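Local coordinates for periplasmic binding protein (Pseudomonas aeruginosa, PDB 2R79) that binds heme in the periplasm, probably handing it to an inner-membrane transporter during heme uptake, at residues Ser13-Ala18 / Leu119-Arg124; Val144-Gly149 / Trp166-Ala171; Pro237-Gly242 / Pro246-Gly251. All coordinates share one frame; numbering follows the deposited sequence.

Contact 1. Residues Ser13-Ala18 / Leu119-Arg124; sequences SEWVVA and LDYRQR
Trp15 and Tyr121 bridge the gap between helix 10-18 and helix 111-135 with their rings alone. The two backbones stay far apart, the nearest CA atoms (those of Trp15 and Tyr121) being 11.7 Å from each other, and the two aromatic groups account for the whole of the small buried area. The pair is an offset edge-to-face stack. The six-membered ring of Trp15 turns its outer edge toward the face of Tyr121, with centroids 5.8 Å apart and planes inclined at 60°. The touching edge is the far side of the indole: Trp15 CH2 lies 4.0 Å from Tyr121 CD1, and Trp15 CZ2 is equally close, 4.0 Å, to Tyr121 CE1. Two neighbouring carbons of one ring thus meet two neighbouring carbons of the other, and Tyr121 CD1 sits close to the plane of the indole.

The long reach depends on the side-chain torsions. Trp15 holds CG opposite its carbonyl carbon (chi1 -84°), which brings the far end of the indole nearer to Tyr121. Tyr121 carries CG opposite the backbone N (chi1 -156°), and its ring extends from helix 111-135 toward the indole; the side chains cross at roughly a right angle. Both polar ends are held outside the pair. Trp15 NE1 donates to Leu244 O and Tyr121 OH is hydrogen-bonded to Gly245 O, so the same short loop grips both rings and limits how they can turn. Leu97 of helix 94-108 touches both aromatic side chains, while Leu248 and Pro249 of helix 248-259 also touch Tyr121.

The arrangement belongs to the periplasmic-binding-protein fold of this family, in which a long helix, here 111-135, spans the two lobes; the aromatic pair joins that helix to helix 10-18 beside the first, parallel sheet.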
# COMPACT_ATOMS: atom_id res chain seq x y z
N SER A 13 -15.05 8.21 -24.60
CA SER A 13 -14.33 9.10 -23.70
C SER A 13 -12.83 8.88 -23.78
O SER A 13 -12.06 9.84 -23.78
CB SER A 13 -14.81 8.89 -22.26
OG SER A 13 -16.17 9.23 -22.12
N GLU A 14 -12.42 7.62 -23.83
CA GLU A 14 -11.00 7.31 -23.92
C GLU A 14 -10.42 7.91 -25.19
O GLU A 14 -9.30 8.43 -25.18
CB GLU A 14 -10.76 5.80 -23.94
CG GLU A 14 -11.15 5.07 -22.69
CD GLU A 14 -10.64 3.65 -22.68
OE1 GLU A 14 -9.40 3.46 -22.64
OE2 GLU A 14 -11.46 2.71 -22.72
N TRP A 15 -11.17 7.83 -26.28
CA TRP A 15 -10.71 8.37 -27.55
C TRP A 15 -10.55 9.88 -27.51
O TRP A 15 -9.55 10.40 -27.99
CB TRP A 15 -11.65 7.96 -28.69
CG TRP A 15 -11.33 6.60 -29.22
CD1 TRP A 15 -12.19 5.54 -29.32
CD2 TRP A 15 -10.07 6.14 -29.70
NE1 TRP A 15 -11.53 4.45 -29.83
CE2 TRP A 15 -10.23 4.79 -30.07
CE3 TRP A 15 -8.81 6.74 -29.85
CZ2 TRP A 15 -9.17 4.02 -30.59
CZ3 TRP A 15 -7.76 5.98 -30.36
CH2 TRP A 15 -7.95 4.64 -30.73
N VAL A 16 -11.52 10.57 -26.93
CA VAL A 16 -11.44 12.02 -26.81
C VAL A 16 -10.15 12.38 -26.09
O VAL A 16 -9.39 13.24 -26.53
CB VAL A 16 -12.65 12.60 -26.03
CG1 VAL A 16 -12.41 14.06 -25.70
CG2 VAL A 16 -13.92 12.46 -26.85
N VAL A 17 -9.90 11.71 -24.97
CA VAL A 17 -8.68 11.96 -24.21
C VAL A 17 -7.45 11.62 -25.06
O VAL A 17 -6.50 12.40 -25.13
CB VAL A 17 -8.64 11.12 -22.92
CG1 VAL A 17 -7.26 11.20 -22.29
CG2 VAL A 17 -9.68 11.64 -21.93
N ALA A 18 -7.48 10.45 -25.69
CA ALA A 18 -6.37 9.99 -26.52
C ALA A 18 -6.01 10.99 -27.61
O ALA A 18 -4.84 11.16 -27.93
CB ALA A 18 -6.71 8.64 -27.15
N LEU A 119 -4.06 4.71 -37.72
CA LEU A 119 -2.89 4.03 -38.24
C LEU A 119 -2.19 3.18 -37.17
O LEU A 119 -1.87 2.02 -37.41
CB LEU A 119 -1.92 5.06 -38.84
CG LEU A 119 -0.64 4.59 -39.52
CD1 LEU A 119 -0.94 3.55 -40.59
CD2 LEU A 119 0.04 5.81 -40.14
N ASP A 120 -1.95 3.76 -36.00
CA ASP A 120 -1.29 3.00 -34.93
C ASP A 120 -2.14 1.82 -34.49
O ASP A 120 -1.62 0.75 -34.18
CB ASP A 120 -1.03 3.89 -33.71
CG ASP A 120 -0.04 5.00 -33.99
OD1 ASP A 120 0.96 4.74 -34.69
OD2 ASP A 120 -0.26 6.13 -33.50
N TYR A 121 -3.45 2.01 -34.46
CA TYR A 121 -4.36 0.96 -34.03
C TYR A 121 -4.28 -0.25 -34.96
O TYR A 121 -4.07 -1.37 -34.50
CB TYR A 121 -5.79 1.50 -34.01
CG TYR A 121 -6.72 0.75 -33.08
CD1 TYR A 121 -6.71 1.00 -31.72
CD2 TYR A 121 -7.66 -0.16 -33.58
CE1 TYR A 121 -7.61 0.37 -30.86
CE2 TYR A 121 -8.56 -0.80 -32.74
CZ TYR A 121 -8.54 -0.52 -31.38
OH TYR A 121 -9.45 -1.10 -30.53
N ARG A 122 -4.44 -0.02 -36.26
CA ARG A 122 -4.39 -1.11 -37.22
C ARG A 122 -3.03 -1.80 -37.22
O ARG A 122 -2.94 -3.01 -37.43
CB ARG A 122 -4.75 -0.59 -38.62
CG ARG A 122 -6.07 0.17 -38.64
CD ARG A 122 -6.72 0.23 -40.02
NE ARG A 122 -5.73 0.46 -41.07
CZ ARG A 122 -6.03 0.81 -42.31
NH1 ARG A 122 -7.29 0.98 -42.67
NH2 ARG A 122 -5.06 0.98 -43.21
N GLN A 123 -1.98 -1.03 -36.97
CA GLN A 123 -0.63 -1.58 -36.93
C GLN A 123 -0.53 -2.54 -35.74
O GLN A 123 0.07 -3.61 -35.84
CB GLN A 123 0.38 -0.44 -36.76
CG GLN A 123 1.84 -0.86 -36.94
CD GLN A 123 2.21 -1.04 -38.40
OE1 GLN A 123 2.03 -0.13 -39.22
NE2 GLN A 123 2.75 -2.22 -38.73
N ARG A 124 -1.11 -2.13 -34.62
CA ARG A 124 -1.12 -2.95 -33.42
C ARG A 124 -1.84 -4.26 -33.73
O ARG A 124 -1.37 -5.34 -33.37
CB ARG A 124 -1.85 -2.23 -32.27
CG ARG A 124 -1.08 -1.07 -31.64
CD ARG A 124 0.22 -1.53 -31.01
NE ARG A 124 0.03 -2.36 -29.82
CZ ARG A 124 -0.39 -1.91 -28.64
NH1 ARG A 124 -0.66 -0.62 -28.47
NH2 ARG A 124 -0.52 -2.74 -27.61

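Contact 2. Residues Val144-Gly149 / Trp166-Ala171. With SO4 (sulfate ion), chain C.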
# COMPACT_ATOMS: atom_id res chain seq x y z
N VAL A 144 -13.54 -20.81 -26.80
CA VAL A 144 -13.75 -20.02 -25.59
C VAL A 144 -15.12 -19.36 -25.53
O VAL A 144 -15.80 -19.21 -26.54
CB VAL A 144 -12.66 -18.91 -25.50
CG1 VAL A 144 -12.87 -18.03 -24.28
CG2 VAL A 144 -11.27 -19.55 -25.46
N LEU A 145 -15.52 -18.97 -24.32
CA LEU A 145 -16.79 -18.27 -24.12
C LEU A 145 -16.48 -16.98 -23.37
O LEU A 145 -15.61 -16.94 -22.51
CB LEU A 145 -17.76 -19.12 -23.29
CG LEU A 145 -18.35 -20.36 -23.98
CD1 LEU A 145 -19.11 -21.20 -22.96
CD2 LEU A 145 -19.29 -19.91 -25.10
N LEU A 146 -17.20 -15.91 -23.71
CA LEU A 146 -17.06 -14.61 -23.06
C LEU A 146 -18.43 -14.31 -22.46
O LEU A 146 -19.44 -14.30 -23.18
CB LEU A 146 -16.70 -13.54 -24.10
CG LEU A 146 -16.44 -12.04 -23.82
CD1 LEU A 146 -17.36 -11.51 -22.76
CD2 LEU A 146 -15.01 -11.84 -23.43
N VAL A 147 -18.49 -14.08 -21.16
CA VAL A 147 -19.77 -13.79 -20.52
C VAL A 147 -19.77 -12.48 -19.77
O VAL A 147 -18.77 -12.09 -19.17
CB VAL A 147 -20.17 -14.91 -19.53
CG1 VAL A 147 -20.27 -16.25 -20.25
CG2 VAL A 147 -19.15 -15.00 -18.41
N ILE A 148 -20.90 -11.78 -19.82
CA ILE A 148 -21.04 -10.52 -19.11
C ILE A 148 -21.86 -10.84 -17.86
O ILE A 148 -22.95 -11.39 -17.96
CB ILE A 148 -21.80 -9.46 -19.91
CG1 ILE A 148 -21.11 -9.23 -21.26
CG2 ILE A 148 -21.84 -8.17 -19.11
CD1 ILE A 148 -19.64 -8.84 -21.15
N GLY A 149 -21.32 -10.50 -16.70
CA GLY A 149 -22.02 -10.78 -15.47
C GLY A 149 -22.35 -9.57 -14.62
O GLY A 149 -21.84 -8.48 -14.85
N TRP A 166 -15.60 -9.97 -31.06
CA TRP A 166 -14.50 -9.32 -31.76
C TRP A 166 -13.22 -9.53 -30.95
O TRP A 166 -12.17 -9.88 -31.49
CB TRP A 166 -14.78 -7.83 -31.90
CG TRP A 166 -13.80 -7.10 -32.75
CD1 TRP A 166 -13.92 -6.83 -34.09
CD2 TRP A 166 -12.58 -6.49 -32.33
NE1 TRP A 166 -12.86 -6.08 -34.52
CE2 TRP A 166 -12.02 -5.85 -33.46
CE3 TRP A 166 -11.91 -6.41 -31.10
CZ2 TRP A 166 -10.81 -5.14 -33.40
CZ3 TRP A 166 -10.71 -5.70 -31.04
CH2 TRP A 166 -10.17 -5.08 -32.19
N VAL A 167 -13.31 -9.32 -29.64
CA VAL A 167 -12.17 -9.49 -28.77
C VAL A 167 -11.67 -10.94 -28.72
O VAL A 167 -10.46 -11.18 -28.70
CB VAL A 167 -12.49 -9.00 -27.33
CG1 VAL A 167 -11.43 -9.50 -26.35
CG2 VAL A 167 -12.51 -7.47 -27.32
N LEU A 168 -12.59 -11.90 -28.70
CA LEU A 168 -12.17 -13.29 -28.66
C LEU A 168 -11.47 -13.67 -29.96
O LEU A 168 -10.42 -14.32 -29.95
CB LEU A 168 -13.37 -14.22 -28.42
CG LEU A 168 -14.03 -14.19 -27.04
CD1 LEU A 168 -15.21 -15.19 -27.00
CD2 LEU A 168 -13.01 -14.55 -25.98
N ASN A 169 -12.04 -13.25 -31.08
CA ASN A 169 -11.45 -13.56 -32.38
C ASN A 169 -10.09 -12.91 -32.55
O ASN A 169 -9.12 -13.56 -32.94
CB ASN A 169 -12.37 -13.14 -33.52
CG ASN A 169 -13.60 -14.04 -33.64
OD1 ASN A 169 -13.47 -15.26 -33.70
ND2 ASN A 169 -14.78 -13.43 -33.67
N ARG A 170 -10.00 -11.62 -32.25
CA ARG A 170 -8.75 -10.90 -32.39
C ARG A 170 -7.67 -11.41 -31.47
O ARG A 170 -6.49 -11.20 -31.73
CB ARG A 170 -8.98 -9.41 -32.17
CG ARG A 170 -9.78 -8.75 -33.28
CD ARG A 170 -8.93 -8.56 -34.50
NE ARG A 170 -9.66 -7.89 -35.57
CZ ARG A 170 -9.08 -7.33 -36.62
NH1 ARG A 170 -7.75 -7.36 -36.74
NH2 ARG A 170 -9.81 -6.74 -37.56
N ALA A 171 -8.05 -12.09 -30.39
CA ALA A 171 -7.06 -12.63 -29.45
C ALA A 171 -6.67 -14.06 -29.80
O ALA A 171 -5.92 -14.70 -29.07
CB ALA A 171 -7.59 -12.56 -28.02
S SO4 C . -13.41 -6.10 -38.33
O1 SO4 C . -13.68 -5.28 -39.56
O2 SO4 C . -14.62 -6.89 -37.91
O3 SO4 C . -12.27 -7.00 -38.66
O4 SO4 C . -12.99 -5.23 -37.19
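Strand segment 144-149 and helix segment 166-170 run roughly antiparallel, their axes 9.3 Å apart at closest approach and 150° between their directions. Leu168 carries the contact from the helix, with its two methyl branches dividing the work. Leu168 CD1 lies against the root of the Leu146 side chain, 3.7 Å from Leu146 CB, whereas Leu168 CD2 reaches Val144 CG1 at 3.9 Å. Val144 and Leu146 point from the same face of the strand, and Leu168 CG, placed opposite its own carbonyl carbon (chi1 -70°), directs the fork at both.

On the side of the helix turned from the strand, Trp166 and Arg170 hold a sulfate, probably from the crystallisation liquor. Trp166 NE1 donates to sulfate O4 (2.8 Å, 163°), and Arg170 NH2 to sulfate O3 (2.7 Å) in a more bent bond. Arg170 CG rests 3.5 Å above the centre of the Trp166 ring, bringing the two donors together; Leu94 N is a further hydrogen-bond partner of the anion.

No hydrogen bond links the two segments: apolar contact lays helix 163-170 on the mixed sheet of strand 143-150, whose Ile148 belongs to the heme pocket, while the helix's polar groups bind the anion beyond that interface.

Contact 3. Residues Pro237-Gly242 / Pro246-Gly251; sequences PTLLVG and PRLPDG. With HEM (protoporphyrin IX containing Fe), chain D.
Thr238 and Leu239 meet Arg247 and Leu248 where a short 3-10 turn, 237-240, packs against segment 246-251, which leads into helix 248-259 in this periplasmic-binding-protein fold. The turn lies between the heme and that helix.

The polar part centres on the guanidinium of Arg247. Its NH2 donates to Thr238 OG1 (2.9 Å, N-H...acceptor angle 155°), which lies 10° from the guanidinium plane. Thr238 OG1 is also hydrogen-bonded to Asp236, and Arg247 forms salt bridges through NE with Glu14 and through NH1 with Asp236. These bonds fix the rotation of the flat group, and the two carboxylates probably stabilise its positive charge. A water donates to Thr238 O and weakly accepts from Arg247 NH2.

The apolar part is built by Leu239. Its CD2 lies over the middle of the Arg247 guanidinium, 3.7 Å above the plane, and also touches Arg247 CB. The bend of the arginine chain at chi3 (-60°) brings the flat end back over this methyl group. Leu248 CD2 packs on Leu239 CD2 at 4.1 Å and also lies close to the backbone oxygen Leu239 O.

Toward the ligand, the turn and the residue after it supply part of the heme pocket, through Pro237 and Val241. Val241 CG2 approaches heme CMC at 3.8 Å, and Pro237 CG touches the vinyl carbon CBB of the heme at 3.7 Å.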
# COMPACT_ATOMS: atom_id res chain seq x y z
N PRO A 237 -14.65 -4.89 -17.68
CA PRO A 237 -15.89 -4.67 -18.44
C PRO A 237 -15.95 -3.40 -19.29
O PRO A 237 -16.62 -3.40 -20.33
CB PRO A 237 -16.97 -4.71 -17.36
CG PRO A 237 -16.25 -4.18 -16.15
CD PRO A 237 -14.91 -4.90 -16.23
N THR A 238 -15.27 -2.34 -18.86
CA THR A 238 -15.29 -1.08 -19.61
C THR A 238 -14.66 -1.24 -21.00
O THR A 238 -14.88 -0.43 -21.90
CB THR A 238 -14.58 0.07 -18.84
OG1 THR A 238 -13.23 -0.31 -18.53
CG2 THR A 238 -15.31 0.37 -17.55
N LEU A 239 -13.89 -2.31 -21.18
CA LEU A 239 -13.27 -2.57 -22.47
C LEU A 239 -14.32 -2.91 -23.54
O LEU A 239 -14.02 -2.90 -24.73
CB LEU A 239 -12.28 -3.73 -22.36
CG LEU A 239 -10.92 -3.40 -21.74
CD1 LEU A 239 -10.06 -4.66 -21.63
CD2 LEU A 239 -10.23 -2.34 -22.60
N LEU A 240 -15.55 -3.20 -23.10
CA LEU A 240 -16.63 -3.59 -24.01
C LEU A 240 -17.77 -2.57 -24.17
O LEU A 240 -18.78 -2.86 -24.81
CB LEU A 240 -17.22 -4.92 -23.53
CG LEU A 240 -16.23 -6.07 -23.33
CD1 LEU A 240 -16.94 -7.28 -22.73
CD2 LEU A 240 -15.57 -6.42 -24.65
N VAL A 241 -17.61 -1.38 -23.60
CA VAL A 241 -18.65 -0.36 -23.70
C VAL A 241 -18.25 0.78 -24.64
O VAL A 241 -17.09 1.19 -24.67
CB VAL A 241 -18.97 0.25 -22.32
CG1 VAL A 241 -20.14 1.21 -22.44
CG2 VAL A 241 -19.28 -0.86 -21.32
N GLY A 242 -19.22 1.28 -25.40
CA GLY A 242 -18.97 2.38 -26.31
C GLY A 242 -18.11 2.14 -27.54
O GLY A 242 -17.38 3.03 -27.97
N PRO A 246 -9.25 2.44 -27.31
CA PRO A 246 -7.79 2.49 -27.40
C PRO A 246 -7.01 1.49 -26.55
O PRO A 246 -5.84 1.23 -26.81
CB PRO A 246 -7.46 3.94 -27.04
CG PRO A 246 -8.55 4.29 -26.08
CD PRO A 246 -9.78 3.69 -26.72
N ARG A 247 -7.65 0.91 -25.54
CA ARG A 247 -6.97 -0.05 -24.68
C ARG A 247 -7.10 -1.50 -25.15
O ARG A 247 -6.45 -2.38 -24.60
CB ARG A 247 -7.46 0.06 -23.24
CG ARG A 247 -7.05 1.34 -22.51
CD ARG A 247 -7.61 1.34 -21.09
NE ARG A 247 -9.07 1.28 -21.10
CZ ARG A 247 -9.80 0.57 -20.24
NH1 ARG A 247 -9.20 -0.13 -19.28
NH2 ARG A 247 -11.12 0.56 -20.34
N LEU A 248 -7.94 -1.75 -26.15
CA LEU A 248 -8.13 -3.11 -26.63
C LEU A 248 -6.84 -3.79 -27.08
O LEU A 248 -6.63 -4.96 -26.80
CB LEU A 248 -9.16 -3.15 -27.77
CG LEU A 248 -10.60 -2.98 -27.27
CD1 LEU A 248 -11.57 -3.03 -28.43
CD2 LEU A 248 -10.92 -4.09 -26.26
N PRO A 249 -5.95 -3.06 -27.77
CA PRO A 249 -4.71 -3.71 -28.19
C PRO A 249 -3.94 -4.31 -27.01
O PRO A 249 -3.45 -5.44 -27.09
CB PRO A 249 -3.96 -2.59 -28.89
CG PRO A 249 -5.07 -1.84 -29.55
CD PRO A 249 -6.09 -1.74 -28.42
N ASP A 250 -3.84 -3.57 -25.91
CA ASP A 250 -3.14 -4.09 -24.74
C ASP A 250 -3.95 -5.25 -24.18
O ASP A 250 -3.38 -6.22 -23.69
CB ASP A 250 -2.97 -3.02 -23.67
CG ASP A 250 -2.03 -1.90 -24.10
OD1 ASP A 250 -0.89 -2.20 -24.52
OD2 ASP A 250 -2.44 -0.72 -24.02
N GLY A 251 -5.27 -5.14 -24.27
CA GLY A 251 -6.15 -6.19 -23.78
C GLY A 251 -5.97 -7.47 -24.58
O GLY A 251 -5.93 -8.56 -24.02
CHA HEM D . -28.16 -2.32 -17.37
CHB HEM D . -24.08 -0.48 -15.30
CHC HEM D . -21.40 -2.66 -18.72
CHD HEM D . -25.43 -4.41 -20.84
C1A HEM D . -27.29 -1.61 -16.50
C2A HEM D . -27.68 -0.89 -15.29
C3A HEM D . -26.54 -0.36 -14.75
C4A HEM D . -25.44 -0.78 -15.58
CMA HEM D . -26.44 0.55 -13.52
CAA HEM D . -29.07 -0.73 -14.68
CBA HEM D . -29.47 -1.87 -13.74
CGA HEM D . -29.72 -3.17 -14.48
O1A HEM D . -30.71 -3.25 -15.24
O2A HEM D . -28.93 -4.12 -14.30
C1B HEM D . -22.99 -0.84 -16.10
C2B HEM D . -21.60 -0.54 -15.80
C3B HEM D . -20.84 -1.16 -16.76
C4B HEM D . -21.77 -1.83 -17.65
CMB HEM D . -21.08 0.37 -14.68
CAB HEM D . -19.45 -1.14 -16.90
CBB HEM D . -18.56 -1.29 -15.89
C1C HEM D . -22.28 -3.31 -19.60
C2C HEM D . -21.85 -4.19 -20.67
C3C HEM D . -22.96 -4.73 -21.23
C4C HEM D . -24.09 -4.11 -20.56
CMC HEM D . -20.42 -4.45 -21.11
CAC HEM D . -22.97 -5.82 -22.11
CBC HEM D . -23.16 -5.71 -23.45
C1D HEM D . -26.52 -3.96 -20.10
C2D HEM D . -27.87 -4.37 -20.37
C3D HEM D . -28.65 -3.77 -19.44
C4D HEM D . -27.77 -3.02 -18.54
CMD HEM D . -28.35 -5.28 -21.49
CAD HEM D . -30.18 -3.82 -19.51
CBD HEM D . -30.89 -2.50 -19.80
CGD HEM D . -30.61 -1.94 -21.20
O1D HEM D . -31.18 -0.88 -21.53
O2D HEM D . -29.83 -2.55 -21.96
NA HEM D . -25.90 -1.51 -16.68
NB HEM D . -23.10 -1.59 -17.27
NC HEM D . -23.66 -3.25 -19.54
ND HEM D . -26.45 -3.12 -18.98
FE HEM D . -24.81 -2.21 -18.22
O HOH W 1 -13.82 2.20 -21.82

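Overall arrangement
All three contacts are buried, and contact 3 lies nearest the middle of the chain, between the other two. It touches contact 1 through the salt bridges Glu14-Arg247 and Arg124-Asp250, and contact 2 by apolar packing of Leu240 on Ile148 and of Leu248 on Trp166 and Val167. Contacts 1 and 2 do not touch, their centres 21 Å apart. Their chemistry differs: contact 1 joins two helices by aromatic rings, contact 2 lays a helix on a sheet by aliphatic packing, and contact 3 mixes charge with apolar cover. Pocket residues occur in contacts 2 and 3, whereas contact 1 is away from the heme.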